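Local coordinates for protein alpha-fucosidase (Bifidobacterium bifidum, PDB 2EAB) that probably releases alpha-1,2-linked L-fucose from glycans by hydrolysis, this chain being the family 95 glycoside hydrolase catalytic portion of a longer protein, at residues A[334-340]-A[373-377]; A[378-383]-A[766-770]; A[432-436]-A[815-819]; A[856-861]-A[880-884]. One frame throughout, in Å; residues are numbered along the deposited sequence.

Interaction 1 of 4, residues A[334-340]-A[373-377]; sequences VKIDLGQ and TLVYK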
loop_
_atom_site.group_PDB
_atom_site.type_symbol
_atom_site.label_atom_id
_atom_site.label_comp_id
_atom_site.label_asym_id
_atom_site.label_seq_id
_atom_site.Cartn_x
_atom_site.Cartn_y
_atom_site.Cartn_z
ATOM N N VAL A 334 -16.979 -1.811 -6.847
ATOM C CA VAL A 334 -16.340 -2.136 -8.109
ATOM C C VAL A 334 -16.788 -3.516 -8.565
ATOM O O VAL A 334 -16.792 -4.469 -7.786
ATOM C CB VAL A 334 -14.787 -2.085 -7.995
ATOM C CG1 VAL A 334 -14.120 -2.601 -9.269
ATOM C CG2 VAL A 334 -14.320 -0.668 -7.697
ATOM N N LYS A 335 -17.171 -3.610 -9.834
ATOM C CA LYS A 335 -17.460 -4.893 -10.460
ATOM C C LYS A 335 -16.651 -4.996 -11.737
ATOM O O LYS A 335 -16.446 -3.999 -12.431
ATOM C CB LYS A 335 -18.954 -5.029 -10.762
ATOM C CG LYS A 335 -19.848 -5.001 -9.529
ATOM C CD LYS A 335 -19.668 -6.268 -8.701
ATOM C CE LYS A 335 -20.228 -6.118 -7.302
ATOM N NZ LYS A 335 -20.152 -7.413 -6.566
ATOM N N ILE A 336 -16.184 -6.199 -12.044
ATOM C CA ILE A 336 -15.388 -6.418 -13.240
ATOM C C ILE A 336 -15.757 -7.758 -13.869
ATOM O O ILE A 336 -15.794 -8.789 -13.187
ATOM C CB ILE A 336 -13.855 -6.289 -12.963
ATOM C CG1 ILE A 336 -13.059 -6.396 -14.270
ATOM C CG2 ILE A 336 -13.382 -7.297 -11.899
ATOM C CD1 ILE A 336 -11.606 -5.969 -14.153
ATOM N N ASP A 337 -16.067 -7.720 -15.162
ATOM C CA ASP A 337 -16.441 -8.919 -15.905
ATOM C C ASP A 337 -15.565 -9.062 -17.136
ATOM O O ASP A 337 -15.705 -8.313 -18.109
ATOM C CB ASP A 337 -17.926 -8.889 -16.303
ATOM C CG ASP A 337 -18.437 -10.243 -16.803
ATOM O OD1 ASP A 337 -17.637 -11.189 -16.978
ATOM O OD2 ASP A 337 -19.662 -10.355 -17.021
ATOM N N LEU A 338 -14.658 -10.028 -17.077
ATOM C CA LEU A 338 -13.787 -10.341 -18.199
ATOM C C LEU A 338 -14.115 -11.703 -18.804
ATOM O O LEU A 338 -13.364 -12.211 -19.637
ATOM C CB LEU A 338 -12.318 -10.299 -17.764
ATOM C CG LEU A 338 -11.777 -8.984 -17.203
ATOM C CD1 LEU A 338 -10.307 -9.149 -16.856
ATOM C CD2 LEU A 338 -11.982 -7.828 -18.182
ATOM N N GLY A 339 -15.238 -12.281 -18.383
ATOM C CA GLY A 339 -15.659 -13.600 -18.858
ATOM C C GLY A 339 -15.221 -14.731 -17.948
ATOM O O GLY A 339 -15.170 -15.892 -18.370
ATOM N N GLN A 340 -14.927 -14.397 -16.692
ATOM C CA GLN A 340 -14.415 -15.371 -15.731
ATOM C C GLN A 340 -15.437 -16.416 -15.311
ATOM O O GLN A 340 -16.635 -16.139 -15.233
ATOM C CB GLN A 340 -13.889 -14.667 -14.474
ATOM C CG GLN A 340 -14.935 -13.878 -13.687
ATOM C CD GLN A 340 -14.970 -12.405 -14.054
ATOM O OE1 GLN A 340 -14.526 -12.009 -15.131
ATOM N NE2 GLN A 340 -15.495 -11.584 -13.151
ATOM N N THR A 373 -9.086 -11.923 -12.314
ATOM C CA THR A 373 -10.058 -11.094 -11.604
ATOM C C THR A 373 -10.088 -11.365 -10.100
ATOM O O THR A 373 -10.338 -10.451 -9.317
ATOM C CB THR A 373 -11.481 -11.173 -12.209
ATOM O OG1 THR A 373 -11.952 -12.526 -12.186
ATOM C CG2 THR A 373 -11.499 -10.637 -13.636
ATOM N N LEU A 374 -9.819 -12.602 -9.688
ATOM C CA LEU A 374 -9.726 -12.897 -8.260
ATOM C C LEU A 374 -8.565 -12.167 -7.604
ATOM O O LEU A 374 -8.733 -11.579 -6.539
ATOM C CB LEU A 374 -9.602 -14.398 -7.997
ATOM C CG LEU A 374 -10.870 -15.252 -8.010
ATOM C CD1 LEU A 374 -10.503 -16.716 -7.796
ATOM C CD2 LEU A 374 -11.891 -14.789 -6.970
ATOM N N VAL A 375 -7.398 -12.210 -8.237
ATOM C CA VAL A 375 -6.233 -11.495 -7.702
ATOM C C VAL A 375 -6.520 -9.990 -7.644
ATOM O O VAL A 375 -6.221 -9.336 -6.642
ATOM C CB VAL A 375 -4.947 -11.809 -8.495
ATOM C CG1 VAL A 375 -3.794 -10.913 -8.041
ATOM C CG2 VAL A 375 -4.582 -13.286 -8.331
ATOM N N TYR A 376 -7.127 -9.453 -8.704
ATOM C CA TYR A 376 -7.540 -8.055 -8.726
ATOM C C TYR A 376 -8.421 -7.715 -7.518
ATOM O O TYR A 376 -8.165 -6.756 -6.779
ATOM C CB TYR A 376 -8.289 -7.721 -10.030
ATOM C CG TYR A 376 -8.894 -6.342 -9.963
ATOM C CD1 TYR A 376 -8.112 -5.215 -10.199
ATOM C CD2 TYR A 376 -10.223 -6.157 -9.583
ATOM C CE1 TYR A 376 -8.650 -3.941 -10.102
ATOM C CE2 TYR A 376 -10.766 -4.885 -9.473
ATOM C CZ TYR A 376 -9.975 -3.783 -9.728
ATOM O OH TYR A 376 -10.517 -2.532 -9.611
ATOM N N LYS A 377 -9.470 -8.514 -7.336
ATOM C CA LYS A 377 -10.454 -8.285 -6.287
ATOM C C LYS A 377 -9.842 -8.444 -4.899
ATOM O O LYS A 377 -10.235 -7.758 -3.956
ATOM C CB LYS A 377 -11.624 -9.251 -6.452
ATOM C CG LYS A 377 -12.511 -8.920 -7.638
ATOM C CD LYS A 377 -13.440 -10.072 -7.967
ATOM C CE LYS A 377 -14.402 -9.666 -9.065
ATOM N NZ LYS A 377 -15.378 -10.742 -9.378
HETATM O O HOH W 1 -17.150 -8.425 -10.189
#

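Interaction 2 of 4, residues A[378-383]-A[766-770]; sequences YGRYLT and IDGNF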
loop_
_atom_site.group_PDB
_atom_site.type_symbol
_atom_site.label_atom_id
_atom_site.label_comp_id
_atom_site.label_asym_id
_atom_site.label_seq_id
_atom_site.Cartn_x
_atom_site.Cartn_y
_atom_site.Cartn_z
ATOM N N TYR A 378 -8.877 -9.355 -4.788
ATOM C CA TYR A 378 -8.200 -9.626 -3.520
ATOM C C TYR A 378 -7.456 -8.398 -3.018
ATOM O O TYR A 378 -7.413 -8.158 -1.814
ATOM C CB TYR A 378 -7.211 -10.770 -3.697
ATOM C CG TYR A 378 -6.829 -11.585 -2.470
ATOM C CD1 TYR A 378 -7.739 -11.865 -1.442
ATOM C CD2 TYR A 378 -5.562 -12.144 -2.393
ATOM C CE1 TYR A 378 -7.360 -12.669 -0.351
ATOM C CE2 TYR A 378 -5.181 -12.941 -1.327
ATOM C CZ TYR A 378 -6.080 -13.205 -0.318
ATOM O OH TYR A 378 -5.696 -14.021 0.721
ATOM N N GLY A 379 -6.868 -7.623 -3.929
ATOM C CA GLY A 379 -6.169 -6.403 -3.547
ATOM C C GLY A 379 -7.110 -5.405 -2.905
ATOM O O GLY A 379 -6.730 -4.687 -1.984
ATOM N N ARG A 380 -8.342 -5.353 -3.402
ATOM C CA ARG A 380 -9.357 -4.507 -2.793
ATOM C C ARG A 380 -9.753 -5.072 -1.430
ATOM O O ARG A 380 -9.762 -4.352 -0.436
ATOM C CB ARG A 380 -10.570 -4.356 -3.716
ATOM C CG ARG A 380 -10.239 -3.653 -5.031
ATOM C CD ARG A 380 -11.472 -3.298 -5.848
ATOM N NE ARG A 380 -12.250 -2.224 -5.241
ATOM C CZ ARG A 380 -13.372 -2.402 -4.549
ATOM N NH1 ARG A 380 -13.870 -3.621 -4.359
ATOM N NH2 ARG A 380 -14.007 -1.354 -4.056
ATOM N N TYR A 381 -10.056 -6.368 -1.393
ATOM C CA TYR A 381 -10.385 -7.062 -0.153
ATOM C C TYR A 381 -9.340 -6.814 0.942
ATOM O O TYR A 381 -9.685 -6.508 2.083
ATOM C CB TYR A 381 -10.534 -8.568 -0.422
ATOM C CG TYR A 381 -10.689 -9.368 0.843
ATOM C CD1 TYR A 381 -11.935 -9.534 1.432
ATOM C CD2 TYR A 381 -9.577 -9.926 1.475
ATOM C CE1 TYR A 381 -12.076 -10.253 2.612
ATOM C CE2 TYR A 381 -9.705 -10.640 2.655
ATOM C CZ TYR A 381 -10.956 -10.799 3.217
ATOM O OH TYR A 381 -11.084 -11.502 4.388
ATOM N N LEU A 382 -8.066 -6.944 0.575
ATOM C CA LEU A 382 -6.971 -6.844 1.538
ATOM C C LEU A 382 -6.816 -5.429 2.074
ATOM O O LEU A 382 -6.341 -5.248 3.199
ATOM C CB LEU A 382 -5.655 -7.350 0.941
ATOM C CG LEU A 382 -5.581 -8.861 0.692
ATOM C CD1 LEU A 382 -4.351 -9.176 -0.139
ATOM C CD2 LEU A 382 -5.581 -9.666 2.003
ATOM N N THR A 383 -7.223 -4.436 1.279
ATOM C CA THR A 383 -7.260 -3.056 1.756
ATOM C C THR A 383 -8.311 -2.915 2.860
ATOM O O THR A 383 -8.038 -2.358 3.923
ATOM C CB THR A 383 -7.570 -2.050 0.623
ATOM O OG1 THR A 383 -6.651 -2.223 -0.460
ATOM C CG2 THR A 383 -7.456 -0.623 1.129
ATOM N N ILE A 766 2.819 -7.903 0.894
ATOM C CA ILE A 766 1.494 -7.509 0.416
ATOM C C ILE A 766 1.539 -6.446 -0.688
ATOM O O ILE A 766 0.579 -6.291 -1.457
ATOM C CB ILE A 766 0.603 -7.050 1.593
ATOM C CG1 ILE A 766 -0.882 -7.236 1.266
ATOM C CG2 ILE A 766 0.955 -5.624 2.037
ATOM C CD1 ILE A 766 -1.796 -7.143 2.479
ATOM N N ASP A 767 2.659 -5.729 -0.775
ATOM C CA ASP A 767 2.801 -4.654 -1.753
ATOM C C ASP A 767 2.316 -5.055 -3.145
ATOM O O ASP A 767 1.468 -4.372 -3.733
ATOM C CB ASP A 767 4.232 -4.079 -1.790
ATOM C CG ASP A 767 5.329 -5.145 -1.748
ATOM O OD1 ASP A 767 5.231 -6.196 -2.412
ATOM O OD2 ASP A 767 6.336 -4.898 -1.051
ATOM N N GLY A 768 2.811 -6.185 -3.648
ATOM C CA GLY A 768 2.452 -6.658 -4.984
ATOM C C GLY A 768 0.989 -7.012 -5.166
ATOM O O GLY A 768 0.480 -6.948 -6.283
ATOM N N ASN A 769 0.303 -7.383 -4.086
ATOM C CA ASN A 769 -1.149 -7.577 -4.151
ATOM C C ASN A 769 -1.842 -6.261 -4.497
ATOM O O ASN A 769 -2.700 -6.197 -5.391
ATOM C CB ASN A 769 -1.707 -8.113 -2.830
ATOM C CG ASN A 769 -1.467 -9.598 -2.642
ATOM O OD1 ASN A 769 -0.715 -10.005 -1.757
ATOM N ND2 ASN A 769 -2.111 -10.419 -3.472
ATOM N N PHE A 770 -1.453 -5.206 -3.791
ATOM C CA PHE A 770 -2.002 -3.883 -4.045
ATOM C C PHE A 770 -1.544 -3.330 -5.397
ATOM O O PHE A 770 -2.316 -2.666 -6.100
ATOM C CB PHE A 770 -1.636 -2.937 -2.900
ATOM C CG PHE A 770 -2.177 -3.359 -1.554
ATOM C CD1 PHE A 770 -3.531 -3.638 -1.384
ATOM C CD2 PHE A 770 -1.335 -3.450 -0.451
ATOM C CE1 PHE A 770 -4.034 -4.003 -0.146
ATOM C CE2 PHE A 770 -1.834 -3.798 0.796
ATOM C CZ PHE A 770 -3.182 -4.089 0.949
#

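Interaction 3 of 4, residues A[432-436]-A[815-819]; sequences TYSAN and SGLVA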
loop_
_atom_site.group_PDB
_atom_site.type_symbol
_atom_site.label_atom_id
_atom_site.label_comp_id
_atom_site.label_asym_id
_atom_site.label_seq_id
_atom_site.Cartn_x
_atom_site.Cartn_y
_atom_site.Cartn_z
ATOM N N THR A 432 -5.883 2.528 -3.943
ATOM C CA THR A 432 -6.861 2.913 -2.938
ATOM C C THR A 432 -7.927 3.865 -3.473
ATOM O O THR A 432 -9.092 3.766 -3.095
ATOM C CB THR A 432 -6.150 3.533 -1.728
ATOM O OG1 THR A 432 -4.989 2.749 -1.420
ATOM C CG2 THR A 432 -7.073 3.591 -0.515
ATOM N N TYR A 433 -7.523 4.782 -4.343
ATOM C CA TYR A 433 -8.464 5.752 -4.886
ATOM C C TYR A 433 -9.121 5.279 -6.178
ATOM O O TYR A 433 -10.347 5.348 -6.318
ATOM C CB TYR A 433 -7.775 7.098 -5.090
ATOM C CG TYR A 433 -6.969 7.546 -3.896
ATOM C CD1 TYR A 433 -7.602 8.005 -2.744
ATOM C CD2 TYR A 433 -5.572 7.494 -3.913
ATOM C CE1 TYR A 433 -6.870 8.405 -1.643
ATOM C CE2 TYR A 433 -4.826 7.898 -2.814
ATOM C CZ TYR A 433 -5.484 8.359 -1.690
ATOM O OH TYR A 433 -4.760 8.773 -0.597
ATOM N N SER A 434 -8.314 4.788 -7.114
ATOM C CA SER A 434 -8.833 4.365 -8.415
ATOM C C SER A 434 -9.798 3.187 -8.280
ATOM O O SER A 434 -10.752 3.073 -9.060
ATOM C CB SER A 434 -7.696 4.044 -9.387
ATOM O OG SER A 434 -6.947 2.927 -8.940
ATOM N N ALA A 435 -9.563 2.335 -7.280
ATOM C CA ALA A 435 -10.459 1.211 -7.014
ATOM C C ALA A 435 -11.558 1.540 -5.996
ATOM O O ALA A 435 -12.157 0.636 -5.411
ATOM C CB ALA A 435 -9.667 -0.033 -6.601
ATOM N N ASN A 436 -11.838 2.830 -5.814
ATOM C CA ASN A 436 -13.018 3.289 -5.065
ATOM C C ASN A 436 -13.004 2.872 -3.588
ATOM O O ASN A 436 -13.983 2.332 -3.065
ATOM C CB ASN A 436 -14.309 2.831 -5.765
ATOM C CG ASN A 436 -15.475 3.780 -5.547
ATOM O OD1 ASN A 436 -15.502 4.569 -4.601
ATOM N ND2 ASN A 436 -16.457 3.698 -6.438
ATOM N N SER A 815 -17.147 -1.492 -13.668
ATOM C CA SER A 815 -17.930 -0.405 -13.114
ATOM C C SER A 815 -17.358 -0.008 -11.770
ATOM O O SER A 815 -16.827 -0.848 -11.035
ATOM C CB SER A 815 -19.406 -0.798 -12.984
ATOM O OG SER A 815 -19.577 -1.895 -12.109
ATOM N N GLY A 816 -17.451 1.280 -11.462
ATOM C CA GLY A 816 -17.111 1.762 -10.134
ATOM C C GLY A 816 -15.688 2.233 -9.916
ATOM O O GLY A 816 -15.320 2.529 -8.782
ATOM N N LEU A 817 -14.878 2.297 -10.971
ATOM C CA LEU A 817 -13.545 2.890 -10.836
ATOM C C LEU A 817 -13.679 4.391 -10.623
ATOM O O LEU A 817 -14.733 4.964 -10.913
ATOM C CB LEU A 817 -12.682 2.598 -12.063
ATOM C CG LEU A 817 -12.472 1.122 -12.401
ATOM C CD1 LEU A 817 -11.504 0.986 -13.563
ATOM C CD2 LEU A 817 -11.974 0.315 -11.196
ATOM N N VAL A 818 -12.630 5.030 -10.112
ATOM C CA VAL A 818 -12.677 6.462 -9.861
ATOM C C VAL A 818 -11.537 7.144 -10.598
ATOM O O VAL A 818 -10.390 6.662 -10.586
ATOM C CB VAL A 818 -12.637 6.795 -8.343
ATOM C CG1 VAL A 818 -12.891 8.277 -8.112
ATOM C CG2 VAL A 818 -13.671 5.980 -7.586
ATOM N N ALA A 819 -11.879 8.253 -11.254
ATOM C CA ALA A 819 -10.922 9.116 -11.930
ATOM C C ALA A 819 -10.699 10.394 -11.140
ATOM O O ALA A 819 -11.587 10.873 -10.425
ATOM C CB ALA A 819 -11.416 9.450 -13.328
#

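Interaction 4 of 4, residues A[856-861]-A[880-884]; sequences AQNYEV and SLLVF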
loop_
_atom_site.group_PDB
_atom_site.type_symbol
_atom_site.label_atom_id
_atom_site.label_comp_id
_atom_site.label_asym_id
_atom_site.label_seq_id
_atom_site.Cartn_x
_atom_site.Cartn_y
_atom_site.Cartn_z
ATOM N N ALA A 856 -12.417 9.148 -29.089
ATOM C CA ALA A 856 -13.538 9.923 -28.542
ATOM C C ALA A 856 -14.320 10.720 -29.583
ATOM O O ALA A 856 -15.516 10.959 -29.406
ATOM C CB ALA A 856 -13.055 10.850 -27.430
ATOM N N GLN A 857 -13.646 11.119 -30.660
ATOM C CA GLN A 857 -14.283 11.868 -31.744
ATOM C C GLN A 857 -15.412 11.080 -32.419
ATOM O O GLN A 857 -16.245 11.656 -33.124
ATOM C CB GLN A 857 -13.244 12.322 -32.781
ATOM C CG GLN A 857 -12.704 11.224 -33.701
ATOM C CD GLN A 857 -11.538 10.431 -33.110
ATOM O OE1 GLN A 857 -11.266 10.488 -31.906
ATOM N NE2 GLN A 857 -10.854 9.676 -33.959
ATOM N N ASN A 858 -15.433 9.768 -32.196
ATOM C CA ASN A 858 -16.445 8.880 -32.764
ATOM C C ASN A 858 -17.663 8.675 -31.861
ATOM O O ASN A 858 -18.575 7.914 -32.204
ATOM C CB ASN A 858 -15.814 7.525 -33.085
ATOM C CG ASN A 858 -14.680 7.625 -34.089
ATOM O OD1 ASN A 858 -13.563 7.173 -33.827
ATOM N ND2 ASN A 858 -14.959 8.223 -35.243
ATOM N N TYR A 859 -17.677 9.355 -30.716
ATOM C CA TYR A 859 -18.692 9.145 -29.689
ATOM C C TYR A 859 -19.493 10.408 -29.405
ATOM O O TYR A 859 -19.109 11.508 -29.805
ATOM C CB TYR A 859 -18.043 8.639 -28.390
ATOM C CG TYR A 859 -17.382 7.280 -28.498
ATOM C CD1 TYR A 859 -17.963 6.147 -27.929
ATOM C CD2 TYR A 859 -16.170 7.129 -29.167
ATOM C CE1 TYR A 859 -17.353 4.896 -28.022
ATOM C CE2 TYR A 859 -15.555 5.888 -29.273
ATOM C CZ TYR A 859 -16.150 4.777 -28.703
ATOM O OH TYR A 859 -15.533 3.551 -28.811
ATOM N N GLU A 860 -20.606 10.232 -28.698
ATOM C CA GLU A 860 -21.454 11.340 -28.274
ATOM C C GLU A 860 -21.910 11.134 -26.834
ATOM O O GLU A 860 -21.909 10.006 -26.330
ATOM C CB GLU A 860 -22.658 11.496 -29.208
ATOM C CG GLU A 860 -23.544 10.265 -29.287
ATOM C CD GLU A 860 -24.638 10.376 -30.332
ATOM O OE1 GLU A 860 -24.702 11.406 -31.041
ATOM O OE2 GLU A 860 -25.433 9.422 -30.445
ATOM N N VAL A 861 -22.302 12.229 -26.190
ATOM C CA VAL A 861 -22.603 12.243 -24.759
ATOM C C VAL A 861 -24.082 12.530 -24.516
ATOM O O VAL A 861 -24.657 13.450 -25.111
ATOM C CB VAL A 861 -21.746 13.301 -24.016
ATOM C CG1 VAL A 861 -21.959 13.216 -22.503
ATOM C CG2 VAL A 861 -20.266 13.137 -24.351
ATOM N N SER A 880 -8.119 12.833 -29.612
ATOM C CA SER A 880 -9.232 13.726 -29.288
ATOM C C SER A 880 -9.817 13.500 -27.898
ATOM O O SER A 880 -9.787 12.378 -27.372
ATOM C CB SER A 880 -10.350 13.593 -30.323
ATOM O OG SER A 880 -9.967 14.144 -31.570
ATOM N N LEU A 881 -10.345 14.576 -27.320
ATOM C CA LEU A 881 -11.167 14.509 -26.116
ATOM C C LEU A 881 -12.565 15.031 -26.397
ATOM O O LEU A 881 -12.755 15.927 -27.230
ATOM C CB LEU A 881 -10.582 15.359 -24.986
ATOM C CG LEU A 881 -9.117 15.264 -24.581
ATOM C CD1 LEU A 881 -8.888 16.200 -23.415
ATOM C CD2 LEU A 881 -8.726 13.852 -24.200
ATOM N N LEU A 882 -13.534 14.468 -25.682
ATOM C CA LEU A 882 -14.855 15.064 -25.529
ATOM C C LEU A 882 -14.838 15.919 -24.275
ATOM O O LEU A 882 -14.478 15.438 -23.196
ATOM C CB LEU A 882 -15.912 13.974 -25.382
ATOM C CG LEU A 882 -16.278 13.214 -26.654
ATOM C CD1 LEU A 882 -16.907 11.874 -26.313
ATOM C CD2 LEU A 882 -17.216 14.044 -27.530
ATOM N N VAL A 883 -15.213 17.185 -24.417
ATOM C CA VAL A 883 -15.182 18.131 -23.312
ATOM C C VAL A 883 -16.586 18.657 -23.061
ATOM O O VAL A 883 -17.224 19.196 -23.971
ATOM C CB VAL A 883 -14.215 19.309 -23.599
ATOM C CG1 VAL A 883 -14.212 20.307 -22.446
ATOM C CG2 VAL A 883 -12.804 18.794 -23.858
ATOM N N PHE A 884 -17.065 18.511 -21.831
ATOM C CA PHE A 884 -18.418 18.939 -21.490
ATOM C C PHE A 884 -18.556 19.322 -20.031
ATOM O O PHE A 884 -17.816 18.833 -19.174
ATOM C CB PHE A 884 -19.470 17.891 -21.901
ATOM C CG PHE A 884 -19.216 16.495 -21.375
ATOM C CD1 PHE A 884 -19.916 16.019 -20.267
ATOM C CD2 PHE A 884 -18.316 15.641 -22.011
ATOM C CE1 PHE A 884 -19.707 14.718 -19.793
ATOM C CE2 PHE A 884 -18.096 14.348 -21.538
ATOM C CZ PHE A 884 -18.795 13.885 -20.434
HETATM O O HOH W 2 -10.007 9.693 -27.692
HETATM O O HOH W 3 -8.656 10.257 -31.038
#

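Interaction 1 of 4, residues A[334-340]-A[373-377]
This contact belongs to the seam between two parts of the family 95 fold: strand 335-337, an edge strand of an antiparallel sheet, paired with strand 812-819, lies against helix 365-386 of the helical catalytic domain. Strand and helix run nearly antiparallel, at 167°, and the axes of segments 335-337 and 373-377 approach to 10.0 Å. Val334, Ile336 and Leu338 direct CB toward the helix. Ile336 CG2 sits 3.8 Å from Lys377 CE, 4.1 Å from Tyr376 CD2 and 4.2 Å from Thr373 CG2. Val334 CG1 meets the edge of the Tyr376 ring, and Leu338 CD1 reaches Thr373 CG2 at 3.7 Å. The tyrosine hydroxyl is hydrogen-bonded to Asp777, and Lys377 forms a salt bridge with Asp18. Gln340 folds back, giving NE2 to Ile336 O (2.8 Å) and taking Leu338 N on OE1 (2.8 Å); its CD packs 3.6 Å from Thr373 OG1, a hydroxyl hydrogen-bonded to Arg369 O. One water joins the segments, accepting from Ile336 N at 3.1 Å and from Lys377 NZ at 3.0 Å.

Interaction 2 of 4, residues A[378-383]-A[766-770]
Two helices come almost into backbone contact here: the CA atoms of Gly379, in helix 365-386, and Phe770, near the start of helix 767-780, are only 4.9 Å apart. Glycine makes this approach possible. Gly379 CA lies 3.9 Å from Asn769 O, and a CB at position 379 would clash with that oxygen. Around this point the side chains interlock by packing. Phe770 points its ring edge at the backbone of helix 365-386, with CE1 3.3 Å from Gly379 O and 3.8 Å from Leu382 C. The same CE1 is 3.2 Å from Thr383 OG1, a hydroxyl that donates back within its own helix to Gly379 O at 2.9 Å. Leu382 touches three residues of the partner: its CB is 3.9 Å from Phe770 CE1 and 4.2 Å from Ile766 CD1, and its CD1 is 3.8 Å from Asn769 CG. The Asn769 amide looks elsewhere for its bonds, OD1 accepting from Asp759 N and ND2 donating to Leu757 O. Leu382 O is hydrogen-bonded to the OG of Ser386, a calcium ligand whose side chain is about 4 Å from that of Phe770. Such close helix-on-helix packing around a glycine, wholly buried, joins two helices of the (α/α)6-barrel catalytic domain known for this family.

Interaction 3 of 4, residues A[432-436]-A[815-819]
Two hydrogen bonds tie the 432-436 loop to strand 812-819. Val818 N donates to Ser434 O at 2.9 Å, and Asn436 ND2 donates to Gly816 O, also at 2.9 Å. The type I turn from Tyr433 to Asn436, closed by Asn436 N to Tyr433 O at 3.0 Å, presents the Ser434 carbonyl and places Asn436, in a left-handed conformation, beside the strand. Gly816 and Leu817 form a G1 bulge opposite Val825, with Gly816 at backbone angles that call for glycine. Weaker CA-H...O contacts run in both directions, Leu817 CA to Ser434 O at 3.3 Å and Ser434 CA to Val818 O at 3.5 Å. Packing centres on Val818, whose CB is 3.4 Å from Tyr433 O and whose CG2 is 3.5 Å from Asn436 CG. The Tyr433 ring meets that of Tyr521, its hydroxyl hydrogen-bonded to Asn514 O, while Ser434 OG is hydrogen-bonded to Asp777. Where the C-terminal β-domain docks on the catalytic domain here, the polar part of the contact uses mostly main-chain groups, so it depends little on side-chain identity apart from Asn436; the packing rests on Val818.

Interaction 4 of 4, residues A[856-861]-A[880-884]
Apolar packing dominates this contact, and Leu882 is its hub. Leu882 CD1 lies 4.0 Å from Tyr859 CB and 4.1 Å from Val861 CG2, while Leu882 CG is 4.1 Å from Ala856 CB. The methyl also comes close to backbone, Leu882 CD1 being 3.5 Å from Ala856 O. Further van der Waals contacts put Ala856 CB 3.6 Å from Ser880 O and Gln857 OE1 3.6 Å from Ser880 CB. Further along, Val861 meets Phe884: Val861 CG2 is 3.8 Å from Phe884 CE2, and Val861 CG1 sits over the ring face, 3.9 Å from the centroid and 15° off the normal, a CH-pi contact. These residues line the interior of a β-sandwich in the family 95 C-terminal domain. Strand 859-863 belongs to the seven-stranded antiparallel sheet and strand 880-884 to the five-stranded mixed one; the segments 859-861 and 880-884 run at 12° and their axes approach to 8.8 Å, a face-to-face spacing bridged by side chains. Ile894 of the first sheet and Val872 of the second also press on Leu882. Polar links appear where the short 3-10 segment 856-858 leads into the first strand, and they pass through water. One water accepts from Ala856 N at 2.8 Å and donates to Ser880 O at 2.7 Å; another donates to Gln857 OE1 at 2.8 Å and accepts from Ser880 N at 3.0 Å.

Overall arrangement
Interactions 1, 2 and 3 form one cluster, their centres 14 Å from one another. Helix 365-386 serves both interaction 1 and interaction 2, and Arg380 on it reaches the loop of interaction 3, with Arg380 NE 2.9 Å from Ala435 O, a probable hydrogen bond. Interaction 1 meets interaction 3 through neighbouring strands, Lys335 O lying 2.9 Å from Ser815 N. In interaction 2 the Phe770 side chain is about 10 Å from the bound calcium; in interaction 3 the Tyr433 side chain is about 7 Å from that of Glu520, ligand of another calcium absent from this model. Interaction 4 stands apart, 22 Å centre to centre from interaction 3, sharing the seven-stranded sheet with it and interaction 1.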